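Long-range contacts in beta-L-arabinobiosidase (Bacteroides thetaiotaomicron, PDB 5MQR), which is a glycoside hydrolase of a gut bacterium that takes part in breaking down plant pectin and probably cleaves linkages of arabinofuranosyl residues: residues N657-E662 with D1057-H1062; L1083-N1088 with T1099-E1104; W1051-L1056 with D1075-G1080. One frame throughout, in Å; residues are numbered along the deposited sequence.

In the fold
All three contacts reach the five-stranded antiparallel sheet near the C-terminal end of the chain, to which the distant strand 660-662 contributes an edge. Contacts 1 and 3 share strand 1053-1061: contact 1 adds the outermost strand 660-662 beside it, buried and held by backbone hydrogen bonds, whereas contact 3, partly buried, lays the loop 1075-1080 over it by cation-pi stacking. Glu662 joins these two, bonding to Arg1076 and Tyr1077. Contact 2 has no hydrogen bonds; its mostly buried hydrocarbon and sulfur groups pack strand 1082-1087 against a second, two-stranded layer. It meets contact 3 at Cys1079, and lies about 7 Å from contact 1 at the nearest atoms.

Contact 1. Residues N657-E662 with D1057-H1062; sequences NIPLFE and DNVLYH
Leu660 and Asp1057 form an antiparallel hydrogen-bonded pair, their CA atoms 5.0 Å apart, with Leu660 N giving its hydrogen to Asp1057 O at 2.7 Å and Asp1057 N returning one to Leu660 O at 2.7 Å. Toward Ile658 the backbone pairing stops and side chains take over, while in the other direction it goes on with Glu662 and Cys1055. Pro659 lays its CA and CB against Asp1057 O, CA at 3.3 Å. Asn1058 has left-handed backbone angles and, with Val1059, faces Leu1066 as a G1 beta bulge. Its CG lies anti to the backbone N (chi1 -156°), which carries the amide to the backbone of Ile658; there ND2 makes a weak hydrogen bond to Ile658 O at 3.4 Å, and a water 2.9 Å from Ile658 O also takes a weak bond from Asn1058 ND2. Asn1058 OD1 is taken by Ser617. On the Val1059 side, CG2 of that residue rests against Pro659 CB at 3.9 Å. The Asp1057 carboxylate turns away from strand 660-662: OD1 accepts Asn1058 N at 2.9 Å and also meets Thr1067, and OD2 takes the backbone N-H groups of Phe620 and Leu621, so four bonds hold this buried charge. Coming off helix 647-657, the chain thus joins the sheet as its outermost strand beside 1053-1061, with Ile658 and Leu660 turned onto Tyr673 of helix 666-680.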
loop_
_atom_site.group_PDB
_atom_site.type_symbol
_atom_site.label_atom_id
_atom_site.label_comp_id
_atom_site.label_asym_id
_atom_site.label_seq_id
_atom_site.Cartn_x
_atom_site.Cartn_y
_atom_site.Cartn_z
ATOM N N ASN A 657 9.616 -13.580 -14.876
ATOM C CA ASN A 657 8.437 -13.802 -15.703
ATOM C C ASN A 657 7.087 -13.756 -15.049
ATOM O O ASN A 657 6.133 -13.437 -15.730
ATOM C CB ASN A 657 8.600 -15.110 -16.448
ATOM C CG ASN A 657 9.582 -14.979 -17.565
ATOM O OD1 ASN A 657 9.244 -14.438 -18.615
ATOM N ND2 ASN A 657 10.829 -15.393 -17.325
ATOM N N ILE A 658 6.966 -14.064 -13.761
ATOM C CA ILE A 658 5.629 -14.232 -13.221
ATOM C C ILE A 658 5.025 -13.004 -12.563
ATOM O O ILE A 658 5.714 -12.287 -11.835
ATOM C CB ILE A 658 5.496 -15.475 -12.334
ATOM C CG1 ILE A 658 6.290 -15.407 -11.038
ATOM C CG2 ILE A 658 5.888 -16.715 -13.125
ATOM C CD1 ILE A 658 5.724 -16.352 -9.998
ATOM N N PRO A 659 3.721 -12.754 -12.817
ATOM C CA PRO A 659 3.031 -11.863 -11.907
ATOM C C PRO A 659 3.079 -12.451 -10.505
ATOM O O PRO A 659 3.187 -13.685 -10.338
ATOM C CB PRO A 659 1.591 -11.811 -12.462
ATOM C CG PRO A 659 1.730 -12.197 -13.899
ATOM C CD PRO A 659 2.835 -13.207 -13.904
ATOM N N LEU A 660 3.039 -11.596 -9.501
ATOM C CA LEU A 660 3.081 -12.064 -8.117
ATOM C C LEU A 660 1.709 -11.990 -7.461
ATOM O O LEU A 660 0.945 -11.073 -7.739
ATOM C CB LEU A 660 4.101 -11.257 -7.322
ATOM C CG LEU A 660 5.551 -11.301 -7.840
ATOM C CD1 LEU A 660 6.414 -10.298 -7.077
ATOM C CD2 LEU A 660 6.177 -12.685 -7.751
ATOM N N PHE A 661 1.417 -12.936 -6.577
ATOM C CA PHE A 661 0.111 -13.041 -5.937
ATOM C C PHE A 661 0.279 -13.384 -4.454
ATOM O O PHE A 661 1.176 -14.105 -4.069
ATOM C CB PHE A 661 -0.740 -14.136 -6.647
ATOM C CG PHE A 661 -2.012 -14.520 -5.911
ATOM C CD1 PHE A 661 -3.150 -13.749 -6.006
ATOM C CD2 PHE A 661 -2.066 -15.652 -5.125
ATOM C CE1 PHE A 661 -4.317 -14.093 -5.322
ATOM C CE2 PHE A 661 -3.226 -15.997 -4.442
ATOM C CZ PHE A 661 -4.351 -15.209 -4.532
ATOM N N GLU A 662 -0.604 -12.863 -3.627
ATOM C CA GLU A 662 -0.755 -13.370 -2.271
ATOM C C GLU A 662 -2.167 -13.224 -1.801
ATOM O O GLU A 662 -2.903 -12.346 -2.257
ATOM C CB GLU A 662 0.161 -12.666 -1.257
ATOM C CG GLU A 662 -0.096 -11.172 -1.062
ATOM C CD GLU A 662 0.606 -10.577 0.158
ATOM O OE1 GLU A 662 1.572 -11.195 0.708
ATOM O OE2 GLU A 662 0.183 -9.469 0.561
ATOM N N ASP A 1057 0.114 -8.567 -8.457
ATOM C CA ASP A 1057 1.078 -7.523 -8.755
ATOM C C ASP A 1057 1.984 -7.991 -9.870
ATOM O O ASP A 1057 2.007 -9.175 -10.232
ATOM C CB ASP A 1057 1.903 -7.262 -7.508
ATOM C CG ASP A 1057 2.377 -5.832 -7.383
ATOM O OD1 ASP A 1057 2.387 -5.051 -8.359
ATOM O OD2 ASP A 1057 2.770 -5.486 -6.259
ATOM N N ASN A 1058 2.741 -7.041 -10.394
ATOM C CA ASN A 1058 3.742 -7.283 -11.414
ATOM C C ASN A 1058 3.112 -7.833 -12.691
ATOM O O ASN A 1058 3.757 -8.603 -13.402
ATOM C CB ASN A 1058 4.851 -8.235 -10.902
ATOM C CG ASN A 1058 6.166 -8.076 -11.664
ATOM O OD1 ASN A 1058 6.460 -7.012 -12.176
ATOM N ND2 ASN A 1058 6.943 -9.127 -11.741
ATOM N N VAL A 1059 1.886 -7.416 -12.998
ATOM C CA VAL A 1059 1.218 -7.907 -14.195
ATOM C C VAL A 1059 1.655 -7.031 -15.375
ATOM O O VAL A 1059 1.516 -5.795 -15.311
ATOM C CB VAL A 1059 -0.316 -7.837 -14.054
ATOM C CG1 VAL A 1059 -1.008 -8.231 -15.365
ATOM C CG2 VAL A 1059 -0.800 -8.715 -12.912
ATOM N N LEU A 1060 2.160 -7.643 -16.447
ATOM C CA LEU A 1060 2.430 -6.905 -17.682
ATOM C C LEU A 1060 1.205 -6.982 -18.559
ATOM O O LEU A 1060 0.877 -8.030 -19.103
ATOM C CB LEU A 1060 3.649 -7.448 -18.421
ATOM C CG LEU A 1060 4.184 -6.591 -19.587
ATOM C CD1 LEU A 1060 4.565 -5.183 -19.116
ATOM C CD2 LEU A 1060 5.390 -7.282 -20.198
ATOM N N TYR A 1061 0.511 -5.861 -18.677
ATOM C CA TYR A 1061 -0.750 -5.784 -19.403
ATOM C C TYR A 1061 -0.687 -4.540 -20.272
ATOM O O TYR A 1061 -0.607 -3.433 -19.737
ATOM C CB TYR A 1061 -1.923 -5.692 -18.410
ATOM C CG TYR A 1061 -3.276 -5.578 -19.081
ATOM C CD1 TYR A 1061 -3.967 -6.724 -19.512
ATOM C CD2 TYR A 1061 -3.873 -4.328 -19.315
ATOM C CE1 TYR A 1061 -5.208 -6.628 -20.140
ATOM C CE2 TYR A 1061 -5.110 -4.227 -19.940
ATOM C CZ TYR A 1061 -5.773 -5.379 -20.353
ATOM O OH TYR A 1061 -6.983 -5.295 -20.980
ATOM N N HIS A 1062 -0.720 -4.713 -21.591
ATOM C CA HIS A 1062 -0.701 -3.585 -22.537
ATOM C C HIS A 1062 0.515 -2.639 -22.357
ATOM O O HIS A 1062 0.406 -1.407 -22.473
ATOM C CB HIS A 1062 -2.020 -2.779 -22.455
ATOM C CG HIS A 1062 -3.203 -3.491 -23.016
ATOM N ND1 HIS A 1062 -4.138 -2.862 -23.800
ATOM C CD2 HIS A 1062 -3.606 -4.776 -22.908
ATOM C CE1 HIS A 1062 -5.065 -3.727 -24.155
ATOM N NE2 HIS A 1062 -4.763 -4.899 -23.630
HETATM O O HOH W 1 8.203 -11.980 -10.460
#

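Contact 2. Residues L1083-N1088 with T1099-E1104; sequences LRIFVN and TRLVCE
Leu1083, Ile1085, Leu1101 and Cys1103 interdigitate across the gap between two strands whose axes come within 9.0 Å of each other and run 25° apart. The strands are layered rather than paired, and the projecting residues of each settle between those of the other. At one end the Leu1083 branch CD2 presses on the backbone of Thr1099, 3.5 Å from its O. Next in line, Leu1101 fills the hollow between Leu1083 and Ile1085: its methyl CD2 lies 4.0 Å from Leu1083 O, 4.3 Å from Leu1083 CG and 3.7 Å from Ile1085 CD1. Ile1085 and Leu1101 reach toward each other tip to tip. Ile1085 can do so because CG1 stands anti to its carbonyl carbon (chi1 -63°) and the chain then runs on extended (chi2 168°), making CD1 the far point of the side chain. That one methyl is a bump received between two neighbours, Leu1101 CD2 and Cys1103 SG, the sulfur being 3.6 Å from Ile1085 CD1. Ile1042, on the strand paired with 1101-1103, adds a further apolar side chain against Leu1083, Ile1085 and Leu1101. Two sheets packed face to face in this way form a small beta sandwich, consistent with the C-terminal domain of glycosyl hydrolase family 65. With no hydrogen bond across it, the contact between the layers depends on fit and the burial of aliphatic carbon and sulfur; on strand 1082-1087, Leu1083 and Ile1085 use their backbone bonds within their own sheet, with Ala1095 and with Ala1092 and Gly1093.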
loop_
_atom_site.group_PDB
_atom_site.type_symbol
_atom_site.label_atom_id
_atom_site.label_comp_id
_atom_site.label_asym_id
_atom_site.label_seq_id
_atom_site.Cartn_x
_atom_site.Cartn_y
_atom_site.Cartn_z
ATOM N N LEU A 1083 -10.668 -1.837 -2.648
ATOM C CA LEU A 1083 -10.170 -2.464 -3.846
ATOM C C LEU A 1083 -9.473 -1.406 -4.679
ATOM O O LEU A 1083 -10.082 -0.415 -5.008
ATOM C CB LEU A 1083 -11.351 -3.051 -4.645
ATOM C CG LEU A 1083 -11.035 -3.689 -5.997
ATOM C CD1 LEU A 1083 -10.097 -4.885 -5.836
ATOM C CD2 LEU A 1083 -12.334 -4.081 -6.703
ATOM N N ARG A 1084 -8.220 -1.630 -5.056
ATOM C CA ARG A 1084 -7.464 -0.617 -5.793
ATOM C C ARG A 1084 -6.700 -1.214 -6.941
ATOM O O ARG A 1084 -6.221 -2.336 -6.861
ATOM C CB ARG A 1084 -6.478 0.089 -4.874
ATOM C CG ARG A 1084 -7.153 1.105 -4.001
ATOM C CD ARG A 1084 -6.223 1.717 -2.952
ATOM N NE ARG A 1084 -7.048 2.165 -1.832
ATOM C CZ ARG A 1084 -7.525 3.388 -1.673
ATOM N NH1 ARG A 1084 -7.195 4.351 -2.512
ATOM N NH2 ARG A 1084 -8.307 3.655 -0.641
ATOM N N ILE A 1085 -6.587 -0.430 -7.996
ATOM C CA ILE A 1085 -5.815 -0.769 -9.178
ATOM C C ILE A 1085 -4.689 0.243 -9.288
ATOM O O ILE A 1085 -4.942 1.445 -9.182
ATOM C CB ILE A 1085 -6.653 -0.650 -10.449
ATOM C CG1 ILE A 1085 -7.797 -1.662 -10.394
ATOM C CG2 ILE A 1085 -5.786 -0.862 -11.704
ATOM C CD1 ILE A 1085 -8.852 -1.441 -11.459
ATOM N N PHE A 1086 -3.469 -0.244 -9.521
ATOM C CA PHE A 1086 -2.340 0.626 -9.786
ATOM C C PHE A 1086 -1.800 0.343 -11.183
ATOM O O PHE A 1086 -1.773 -0.796 -11.630
ATOM C CB PHE A 1086 -1.233 0.466 -8.732
ATOM C CG PHE A 1086 -1.646 0.865 -7.332
ATOM C CD1 PHE A 1086 -2.457 0.035 -6.562
ATOM C CD2 PHE A 1086 -1.189 2.064 -6.759
ATOM C CE1 PHE A 1086 -2.844 0.395 -5.268
ATOM C CE2 PHE A 1086 -1.578 2.439 -5.467
ATOM C CZ PHE A 1086 -2.400 1.593 -4.713
ATOM N N VAL A 1087 -1.372 1.413 -11.845
ATOM C CA VAL A 1087 -0.648 1.370 -13.108
ATOM C C VAL A 1087 0.740 1.970 -12.852
ATOM O O VAL A 1087 0.839 3.135 -12.463
ATOM C CB VAL A 1087 -1.389 2.190 -14.177
ATOM C CG1 VAL A 1087 -0.618 2.225 -15.499
ATOM C CG2 VAL A 1087 -2.790 1.635 -14.350
ATOM N N ASN A 1088 1.793 1.185 -13.069
ATOM C CA ASN A 1088 3.177 1.583 -12.770
ATOM C C ASN A 1088 3.295 2.250 -11.410
ATOM O O ASN A 1088 3.933 3.291 -11.257
ATOM C CB ASN A 1088 3.720 2.472 -13.882
ATOM C CG ASN A 1088 3.681 1.777 -15.237
ATOM O OD1 ASN A 1088 3.574 0.556 -15.329
ATOM N ND2 ASN A 1088 3.744 2.555 -16.291
ATOM N N THR A 1099 -16.230 -5.500 -6.126
ATOM C CA THR A 1099 -17.311 -5.257 -7.073
ATOM C C THR A 1099 -16.610 -4.855 -8.368
ATOM O O THR A 1099 -15.386 -4.689 -8.376
ATOM C CB THR A 1099 -18.320 -4.188 -6.554
ATOM O OG1 THR A 1099 -19.432 -4.097 -7.445
ATOM C CG2 THR A 1099 -17.690 -2.804 -6.429
ATOM N N ARG A 1100 -17.353 -4.755 -9.462
ATOM C CA ARG A 1100 -16.759 -4.332 -10.732
ATOM C C ARG A 1100 -16.139 -2.900 -10.644
ATOM O O ARG A 1100 -16.766 -1.967 -10.172
ATOM C CB ARG A 1100 -17.794 -4.390 -11.858
ATOM C CG ARG A 1100 -17.216 -4.074 -13.213
ATOM C CD ARG A 1100 -18.259 -4.061 -14.309
ATOM N NE ARG A 1100 -18.507 -5.414 -14.793
ATOM C CZ ARG A 1100 -19.684 -6.061 -14.787
ATOM N NH1 ARG A 1100 -20.806 -5.494 -14.326
ATOM N NH2 ARG A 1100 -19.742 -7.308 -15.275
ATOM N N LEU A 1101 -14.920 -2.750 -11.125
ATOM C CA LEU A 1101 -14.223 -1.475 -11.131
ATOM C C LEU A 1101 -13.583 -1.302 -12.501
ATOM O O LEU A 1101 -12.821 -2.166 -12.950
ATOM C CB LEU A 1101 -13.176 -1.450 -10.025
ATOM C CG LEU A 1101 -12.245 -0.235 -9.957
ATOM C CD1 LEU A 1101 -13.013 1.082 -9.819
ATOM C CD2 LEU A 1101 -11.263 -0.417 -8.801
ATOM N N VAL A 1102 -13.927 -0.190 -13.153
ATOM C CA VAL A 1102 -13.535 0.125 -14.513
ATOM C C VAL A 1102 -12.793 1.455 -14.487
ATOM O O VAL A 1102 -13.321 2.442 -14.002
ATOM C CB VAL A 1102 -14.776 0.231 -15.421
ATOM C CG1 VAL A 1102 -14.428 0.823 -16.780
ATOM C CG2 VAL A 1102 -15.421 -1.140 -15.599
ATOM N N CYS A 1103 -11.575 1.472 -15.005
ATOM C CA CYS A 1103 -10.775 2.674 -15.109
ATOM C C CYS A 1103 -10.637 3.029 -16.563
ATOM O O CYS A 1103 -9.857 2.400 -17.286
ATOM C CB CYS A 1103 -9.395 2.419 -14.517
ATOM S SG CYS A 1103 -9.507 1.865 -12.816
ATOM N N GLU A 1104 -11.396 4.028 -17.001
ATOM C CA GLU A 1104 -11.422 4.392 -18.418
ATOM C C GLU A 1104 -10.159 5.087 -18.835
ATOM O O GLU A 1104 -9.655 5.927 -18.118
ATOM C CB GLU A 1104 -12.616 5.265 -18.744
ATOM C CG GLU A 1104 -13.931 4.542 -18.497
ATOM C CD GLU A 1104 -15.004 4.844 -19.527
ATOM O OE1 GLU A 1104 -14.726 5.530 -20.551
ATOM O OE2 GLU A 1104 -16.148 4.376 -19.301
#

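Contact 3. Residues W1051-L1056 with D1075-G1080; sequences WDWFCL and DRYHCG
Arg1076 lies along one face of the Trp1053 indole through almost its whole length. It starts at CB, 3.8 Å from Trp1053 CB, and goes on to CG, 3.7 Å from Trp1053 CG. CG also lies over the Tyr1077 ring, toward its rim, so this methylene touches two aromatic groups. A turn about the CB-CG bond (chi2 68°) sends the rest of the chain along the indole: CD stands over the five-membered ring, a CH-pi contact 3.8 Å from its centroid, and NE follows at 3.6 Å from Trp1053 CZ3. The guanidinium then lies flat on the six-membered ring, planes 11° apart, its CZ 3.7 Å from the ring centroid in a cation-pi stack. At the tip NH1 lies against Trp1053 CZ2, while NH2 reaches Trp1053 CH2 at 3.5 Å and forms a salt bridge with Glu662 OE1, which fixes the group at its outer end. Trp1053 begins strand 1053-1061 of the antiparallel sheet, while Arg1076 and Tyr1077 belong to the loop linking strands 1064-1071 and 1082-1087; the loop thus folds back across one face of the sheet. Trp1053 raises its ring toward the loop with CG in the crowded position between backbone N and carbonyl carbon (chi1 46°). Replacing Trp1053 by an alanine would probably leave the guanidinium without the flat surface beneath it, free to turn about its salt bridge with Glu662. Tyr1077 crosses the Trp1053 side chain at about a right angle and ends over the backbone of Phe1054 and Cys1055. Its OH touches Cys1055 CB at 3.2 Å and is hydrogen-bonded to Glu662 OE2, while Cys1055 SG stands 5.1 Å from the Tyr1077 ring centroid, an oblique sulfur-aromatic contact.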
loop_
_atom_site.group_PDB
_atom_site.type_symbol
_atom_site.label_atom_id
_atom_site.label_comp_id
_atom_site.label_asym_id
_atom_site.label_seq_id
_atom_site.Cartn_x
_atom_site.Cartn_y
_atom_site.Cartn_z
ATOM N N TRP A 1051 -11.698 -13.029 2.192
ATOM C CA TRP A 1051 -10.319 -12.646 2.468
ATOM C C TRP A 1051 -10.178 -11.157 2.885
ATOM O O TRP A 1051 -10.625 -10.256 2.169
ATOM C CB TRP A 1051 -9.447 -12.885 1.220
ATOM C CG TRP A 1051 -9.269 -14.317 0.841
ATOM C CD1 TRP A 1051 -9.464 -15.431 1.635
ATOM C CD2 TRP A 1051 -8.802 -14.810 -0.418
ATOM N NE1 TRP A 1051 -9.201 -16.565 0.922
ATOM C CE2 TRP A 1051 -8.787 -16.216 -0.336
ATOM C CE3 TRP A 1051 -8.417 -14.197 -1.619
ATOM C CZ2 TRP A 1051 -8.389 -17.021 -1.406
ATOM C CZ3 TRP A 1051 -8.038 -14.996 -2.682
ATOM C CH2 TRP A 1051 -8.013 -16.398 -2.561
ATOM N N ASP A 1052 -9.500 -10.902 4.001
ATOM C CA ASP A 1052 -9.259 -9.533 4.447
ATOM C C ASP A 1052 -8.351 -8.766 3.504
ATOM O O ASP A 1052 -8.403 -7.541 3.472
ATOM C CB ASP A 1052 -8.629 -9.503 5.834
ATOM C CG ASP A 1052 -9.584 -9.917 6.918
ATOM O OD1 ASP A 1052 -10.816 -10.023 6.681
ATOM O OD2 ASP A 1052 -9.081 -10.121 8.033
ATOM N N TRP A 1053 -7.530 -9.475 2.736
ATOM C CA TRP A 1053 -6.642 -8.819 1.792
ATOM C C TRP A 1053 -6.210 -9.776 0.737
ATOM O O TRP A 1053 -6.229 -10.980 0.959
ATOM C CB TRP A 1053 -5.391 -8.282 2.513
ATOM C CG TRP A 1053 -4.764 -9.250 3.469
ATOM C CD1 TRP A 1053 -5.024 -9.375 4.824
ATOM C CD2 TRP A 1053 -3.798 -10.248 3.159
ATOM N NE1 TRP A 1053 -4.266 -10.397 5.359
ATOM C CE2 TRP A 1053 -3.502 -10.943 4.361
ATOM C CE3 TRP A 1053 -3.156 -10.641 1.975
ATOM C CZ2 TRP A 1053 -2.574 -11.996 4.411
ATOM C CZ3 TRP A 1053 -2.224 -11.687 2.026
ATOM C CH2 TRP A 1053 -1.948 -12.357 3.238
ATOM N N PHE A 1054 -5.810 -9.237 -0.407
ATOM C CA PHE A 1054 -5.067 -10.018 -1.404
ATOM C C PHE A 1054 -4.449 -9.064 -2.386
ATOM O O PHE A 1054 -4.806 -7.881 -2.419
ATOM C CB PHE A 1054 -5.945 -11.048 -2.149
ATOM C CG PHE A 1054 -7.127 -10.456 -2.868
ATOM C CD1 PHE A 1054 -6.987 -9.893 -4.119
ATOM C CD2 PHE A 1054 -8.389 -10.486 -2.295
ATOM C CE1 PHE A 1054 -8.082 -9.346 -4.788
ATOM C CE2 PHE A 1054 -9.490 -9.938 -2.948
ATOM C CZ PHE A 1054 -9.336 -9.371 -4.204
ATOM N N CYS A 1055 -3.561 -9.575 -3.223
ATOM C CA CYS A 1055 -2.937 -8.717 -4.212
ATOM C C CYS A 1055 -2.391 -9.502 -5.378
ATOM O O CYS A 1055 -1.748 -10.519 -5.195
ATOM C CB CYS A 1055 -1.808 -7.916 -3.548
ATOM S SG CYS A 1055 -0.820 -6.949 -4.699
ATOM N N LEU A 1056 -2.672 -9.021 -6.575
ATOM C CA LEU A 1056 -1.993 -9.482 -7.778
ATOM C C LEU A 1056 -1.172 -8.327 -8.292
ATOM O O LEU A 1056 -1.680 -7.263 -8.549
ATOM C CB LEU A 1056 -2.972 -9.931 -8.846
ATOM C CG LEU A 1056 -2.335 -10.458 -10.138
ATOM C CD1 LEU A 1056 -1.697 -11.830 -9.930
ATOM C CD2 LEU A 1056 -3.387 -10.516 -11.236
ATOM N N ASP A 1075 -4.451 -2.329 6.514
ATOM C CA ASP A 1075 -3.181 -2.573 7.208
ATOM C C ASP A 1075 -2.258 -3.592 6.532
ATOM O O ASP A 1075 -1.135 -3.772 6.965
ATOM C CB ASP A 1075 -3.391 -2.934 8.691
ATOM C CG ASP A 1075 -4.163 -4.222 8.883
ATOM O OD1 ASP A 1075 -5.062 -4.542 8.052
ATOM O OD2 ASP A 1075 -3.877 -4.906 9.886
ATOM N N ARG A 1076 -2.702 -4.225 5.458
ATOM C CA ARG A 1076 -1.800 -5.114 4.730
ATOM C C ARG A 1076 -0.854 -4.338 3.829
ATOM O O ARG A 1076 0.322 -4.667 3.777
ATOM C CB ARG A 1076 -2.585 -6.166 3.899
ATOM C CG ARG A 1076 -1.712 -7.185 3.175
ATOM C CD ARG A 1076 -1.013 -8.103 4.146
ATOM N NE ARG A 1076 -0.209 -9.141 3.501
ATOM C CZ ARG A 1076 0.507 -10.039 4.181
ATOM N NH1 ARG A 1076 0.487 -10.048 5.521
ATOM N NH2 ARG A 1076 1.218 -10.953 3.536
ATOM N N TYR A 1077 -1.382 -3.358 3.093
ATOM C CA TYR A 1077 -0.592 -2.550 2.120
ATOM C C TYR A 1077 -0.406 -1.079 2.502
ATOM O O TYR A 1077 0.415 -0.414 1.889
ATOM C CB TYR A 1077 -1.172 -2.663 0.697
ATOM C CG TYR A 1077 -1.398 -4.112 0.364
ATOM C CD1 TYR A 1077 -0.319 -4.958 0.116
ATOM C CD2 TYR A 1077 -2.665 -4.667 0.393
ATOM C CE1 TYR A 1077 -0.509 -6.307 -0.151
ATOM C CE2 TYR A 1077 -2.864 -6.015 0.122
ATOM C CZ TYR A 1077 -1.786 -6.832 -0.147
ATOM O OH TYR A 1077 -1.971 -8.178 -0.359
ATOM N N HIS A 1078 -1.161 -0.585 3.490
ATOM C CA HIS A 1078 -1.053 0.815 3.961
ATOM C C HIS A 1078 -1.129 1.800 2.785
ATOM O O HIS A 1078 -0.273 2.672 2.637
ATOM C CB HIS A 1078 0.232 1.016 4.782
ATOM C CG HIS A 1078 0.252 0.246 6.064
ATOM N ND1 HIS A 1078 1.046 -0.864 6.258
ATOM C CD2 HIS A 1078 -0.442 0.411 7.212
ATOM C CE1 HIS A 1078 0.843 -1.350 7.469
ATOM N NE2 HIS A 1078 -0.053 -0.589 8.072
ATOM N N CYS A 1079 -2.122 1.612 1.914
ATOM C CA CYS A 1079 -2.395 2.556 0.843
ATOM C C CYS A 1079 -3.884 2.873 0.789
ATOM O O CYS A 1079 -4.378 3.306 -0.243
ATOM C CB CYS A 1079 -1.898 1.995 -0.495
ATOM S SG CYS A 1079 -2.872 0.559 -1.030
ATOM N N GLY A 1080 -4.597 2.665 1.901
ATOM C CA GLY A 1080 -6.052 2.877 1.942
ATOM C C GLY A 1080 -6.863 1.592 1.979
ATOM O O GLY A 1080 -6.354 0.513 1.695
#